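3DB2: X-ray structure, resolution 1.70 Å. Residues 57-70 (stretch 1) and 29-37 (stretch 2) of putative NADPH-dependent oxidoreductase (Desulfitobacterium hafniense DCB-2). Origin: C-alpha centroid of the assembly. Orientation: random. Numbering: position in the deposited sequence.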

# COMPACT_ATOMS: atom_id res chain seq x y z
N THR C 57 20.10 -7.87 42.89
CA THR C 57 21.16 -7.97 41.89
C THR C 57 20.83 -9.06 40.88
O THR C 57 20.09 -10.01 41.17
CB THR C 57 22.48 -8.26 42.61
OG1 THR C 57 22.29 -9.32 43.55
CG2 THR C 57 22.90 -7.07 43.48
N MSE C 58 21.40 -8.95 39.69
CA MSE C 58 21.13 -9.97 38.66
C MSE C 58 21.66 -11.31 39.13
O MSE C 58 21.09 -12.35 38.83
CB MSE C 58 21.83 -9.54 37.36
CG MSE C 58 20.96 -8.65 36.47
SE MSE C 58 19.28 -9.53 35.96
CE MSE C 58 20.06 -10.64 34.56
N GLU C 59 22.79 -11.26 39.84
CA GLU C 59 23.46 -12.48 40.31
C GLU C 59 22.52 -13.25 41.23
O GLU C 59 22.38 -14.47 41.27
CB GLU C 59 24.76 -12.05 40.98
CG GLU C 59 25.81 -11.47 40.06
CD GLU C 59 25.56 -10.10 39.49
OE1 GLU C 59 24.99 -9.21 40.16
OE2 GLU C 59 25.95 -9.88 38.32
N ALA C 60 21.77 -12.51 42.02
CA ALA C 60 20.89 -13.04 43.06
C ALA C 60 19.73 -13.76 42.37
O ALA C 60 19.25 -14.81 42.76
CB ALA C 60 20.43 -11.92 43.96
N LEU C 61 19.28 -13.12 41.27
CA LEU C 61 18.20 -13.73 40.47
C LEU C 61 18.71 -15.00 39.83
O LEU C 61 18.09 -16.07 39.87
CB LEU C 61 17.71 -12.70 39.46
CG LEU C 61 16.51 -13.01 38.56
CD1 LEU C 61 15.80 -11.70 38.26
CD2 LEU C 61 17.01 -13.72 37.31
N LEU C 62 19.89 -14.93 39.22
CA LEU C 62 20.37 -16.08 38.45
C LEU C 62 20.74 -17.25 39.34
O LEU C 62 20.74 -18.39 38.88
CB LEU C 62 21.51 -15.59 37.57
CG LEU C 62 21.10 -14.61 36.46
CD1 LEU C 62 22.30 -13.97 35.79
CD2 LEU C 62 20.23 -15.33 35.42
N ALA C 63 20.99 -16.97 40.61
CA ALA C 63 21.33 -18.01 41.58
C ALA C 63 20.12 -18.85 41.96
O ALA C 63 20.27 -19.95 42.52
CB ALA C 63 21.95 -17.43 42.84
N ARG C 64 18.91 -18.41 41.67
CA ARG C 64 17.74 -19.24 41.92
C ARG C 64 17.57 -20.39 40.94
O ARG C 64 17.49 -20.20 39.72
CB ARG C 64 16.50 -18.35 41.84
CG ARG C 64 16.60 -17.06 42.63
CD ARG C 64 15.22 -16.43 42.66
NE ARG C 64 15.09 -15.40 43.67
CZ ARG C 64 14.47 -15.42 44.83
NH1 ARG C 64 13.82 -16.49 45.26
NH2 ARG C 64 14.51 -14.31 45.57
N GLU C 65 17.54 -21.62 41.45
CA GLU C 65 17.52 -22.82 40.65
C GLU C 65 16.13 -23.06 40.08
O GLU C 65 15.98 -23.79 39.10
CB GLU C 65 18.05 -23.99 41.50
CG GLU C 65 19.40 -23.68 42.14
CD GLU C 65 20.37 -24.84 42.14
OE1 GLU C 65 20.02 -25.93 41.65
OE2 GLU C 65 21.51 -24.66 42.66
N ASP C 66 15.12 -22.44 40.67
CA ASP C 66 13.75 -22.59 40.20
C ASP C 66 13.46 -21.50 39.16
O ASP C 66 12.39 -21.46 38.56
CB ASP C 66 12.72 -22.60 41.32
CG ASP C 66 12.85 -21.50 42.34
OD1 ASP C 66 13.89 -20.81 42.33
OD2 ASP C 66 11.90 -21.33 43.15
N VAL C 67 14.42 -20.62 38.89
CA VAL C 67 14.25 -19.76 37.70
C VAL C 67 14.79 -20.52 36.49
O VAL C 67 16.00 -20.68 36.39
CB VAL C 67 14.91 -18.40 37.85
CG1 VAL C 67 15.04 -17.68 36.51
CG2 VAL C 67 14.08 -17.56 38.80
N GLU C 68 13.88 -20.98 35.63
CA GLU C 68 14.28 -21.76 34.46
C GLU C 68 14.36 -20.87 33.20
O GLU C 68 15.14 -21.17 32.30
CB GLU C 68 13.32 -22.93 34.22
CG GLU C 68 13.07 -23.78 35.45
CD GLU C 68 12.17 -24.96 35.16
OE1 GLU C 68 12.61 -25.83 34.37
OE2 GLU C 68 11.05 -25.02 35.71
N MSE C 69 13.52 -19.85 33.18
CA MSE C 69 13.39 -18.98 32.01
C MSE C 69 13.32 -17.52 32.49
O MSE C 69 12.65 -17.22 33.49
CB MSE C 69 12.06 -19.24 31.29
CG MSE C 69 11.87 -18.37 30.04
SE MSE C 69 10.00 -18.15 29.52
CE MSE C 69 9.33 -19.89 29.97
N VAL C 70 13.96 -16.63 31.76
CA VAL C 70 13.80 -15.20 32.01
C VAL C 70 12.95 -14.56 30.91
O VAL C 70 12.98 -14.95 29.75
CB VAL C 70 15.14 -14.46 32.11
CG1 VAL C 70 15.96 -14.96 33.31
CG2 VAL C 70 15.97 -14.63 30.84
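Stretch 2 29-37: KLKLVTCYS

A short helix can pack on a β-strand without a single hydrogen bond between them, with side chains meeting largely through apolar and aromatic contacts, and this pair of segments illustrates the principle. Residues 30-36 form a strand, extended except at Val33 (phi/psi -92/-51), that runs nearly antiparallel to helix 58-62, with a signed crossing angle of -162° and a closest axial approach of 8.8 Å. Ascending stretch 1 therefore means descending stretch 2, from Tyr36 back to Leu30.

Thr57 occupies the N-cap position. Its CA-to-CB bond points away from the strand, yet its backbone touches the aromatic ring, with Thr57 CA 3.8 Å from Tyr36 CE1. Selenomethionine Met58 then covers one face of that ring: Met58 CG lies 4.0 Å from the Tyr36 ring centroid in a CH-π contact, while Met58 SE reaches Tyr36 CD2 at 3.5 Å. One helical turn after Thr57, the CA-to-CB bond of Leu61 points toward the strand and its side chain spans several of the strand's residues, placing Leu61 CD1 3.4 Å from Tyr36 CB and Leu61 CG 3.8 Å from Thr34 CG2. The intervening Glu59 and Ala60 make no contact, as expected when a helix presents one side to its neighbour.

Beyond the helix, a type I turn from Arg64 to Val67, closed by a hydrogen bond from Val67 N to Arg64 O (3.2 Å), continues the packing. The aliphatic part of Arg64 contributes here, with Arg64 CD 3.7 Å from Thr34 CG2, and Thr34 CB lies over one face of the guanidinium. Val33 meets the end of the turn: Asp66 O approaches Val33 CG2 at 3.7 Å, and Val67 CG2 sits 4.0 Å from Val33 CB. Finally, selenomethionine Met69, where strand 69-70 begins, has its CA-to-CB bond toward stretch 2, its tip completing the series with Met69 CE 4.1 Å from Leu30 CD2. The contact buries 493 Å², both sides summed.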

# COMPACT_ATOMS: atom_id res chain seq x y z
N LYS C 29 1.16 -23.40 33.06
CA LYS C 29 2.46 -23.89 32.63
C LYS C 29 3.60 -23.09 33.22
O LYS C 29 4.75 -23.51 33.11
CB LYS C 29 2.52 -23.88 31.08
CG LYS C 29 1.48 -24.86 30.52
CD LYS C 29 1.29 -24.77 29.02
CE LYS C 29 1.23 -26.13 28.34
NZ LYS C 29 1.28 -25.97 26.86
N LEU C 30 3.29 -21.95 33.84
CA LEU C 30 4.27 -20.99 34.31
C LEU C 30 4.05 -20.66 35.79
O LEU C 30 2.91 -20.69 36.24
CB LEU C 30 4.16 -19.68 33.53
CG LEU C 30 4.15 -19.77 32.01
CD1 LEU C 30 3.82 -18.45 31.34
CD2 LEU C 30 5.53 -20.23 31.51
N LYS C 31 5.15 -20.33 36.45
CA LYS C 31 5.20 -19.82 37.82
C LYS C 31 6.16 -18.64 37.90
O LYS C 31 7.37 -18.79 37.73
CB LYS C 31 5.63 -20.92 38.79
CG LYS C 31 6.10 -20.48 40.15
CD LYS C 31 7.26 -21.29 40.69
N LEU C 32 5.64 -17.44 38.13
CA LEU C 32 6.52 -16.30 38.36
C LEU C 32 7.14 -16.39 39.76
O LEU C 32 6.40 -16.28 40.74
CB LEU C 32 5.76 -15.01 38.18
CG LEU C 32 6.37 -13.62 38.19
CD1 LEU C 32 7.69 -13.45 37.48
CD2 LEU C 32 5.38 -12.64 37.54
N VAL C 33 8.45 -16.55 39.79
CA VAL C 33 9.29 -16.71 40.96
C VAL C 33 9.85 -15.38 41.46
O VAL C 33 9.76 -14.98 42.63
CB VAL C 33 10.50 -17.62 40.63
CG1 VAL C 33 11.42 -17.70 41.84
CG2 VAL C 33 10.09 -19.01 40.19
N THR C 34 10.47 -14.59 40.58
CA THR C 34 11.08 -13.36 41.03
C THR C 34 11.12 -12.36 39.89
O THR C 34 10.66 -12.62 38.77
CB THR C 34 12.48 -13.65 41.61
OG1 THR C 34 12.98 -12.50 42.28
CG2 THR C 34 13.46 -14.03 40.51
N CYS C 35 11.65 -11.19 40.19
CA CYS C 35 11.80 -10.08 39.27
C CYS C 35 13.03 -9.25 39.62
O CYS C 35 13.56 -9.19 40.75
CB CYS C 35 10.50 -9.27 39.27
SG CYS C 35 10.35 -8.19 40.73
N TYR C 36 13.54 -8.58 38.59
CA TYR C 36 14.65 -7.65 38.71
C TYR C 36 14.35 -6.39 37.89
O TYR C 36 13.83 -6.53 36.79
CB TYR C 36 15.96 -8.32 38.27
CG TYR C 36 17.11 -7.35 38.33
CD1 TYR C 36 17.72 -7.02 39.53
CD2 TYR C 36 17.57 -6.75 37.16
CE1 TYR C 36 18.78 -6.12 39.58
CE2 TYR C 36 18.62 -5.85 37.20
CZ TYR C 36 19.22 -5.55 38.40
OH TYR C 36 20.26 -4.65 38.43
N SER C 37 14.67 -5.25 38.44
CA SER C 37 14.85 -3.93 37.87
C SER C 37 16.02 -3.25 38.58
O SER C 37 16.33 -3.69 39.69
CB SER C 37 13.60 -3.07 38.02
OG SER C 37 13.14 -2.60 36.75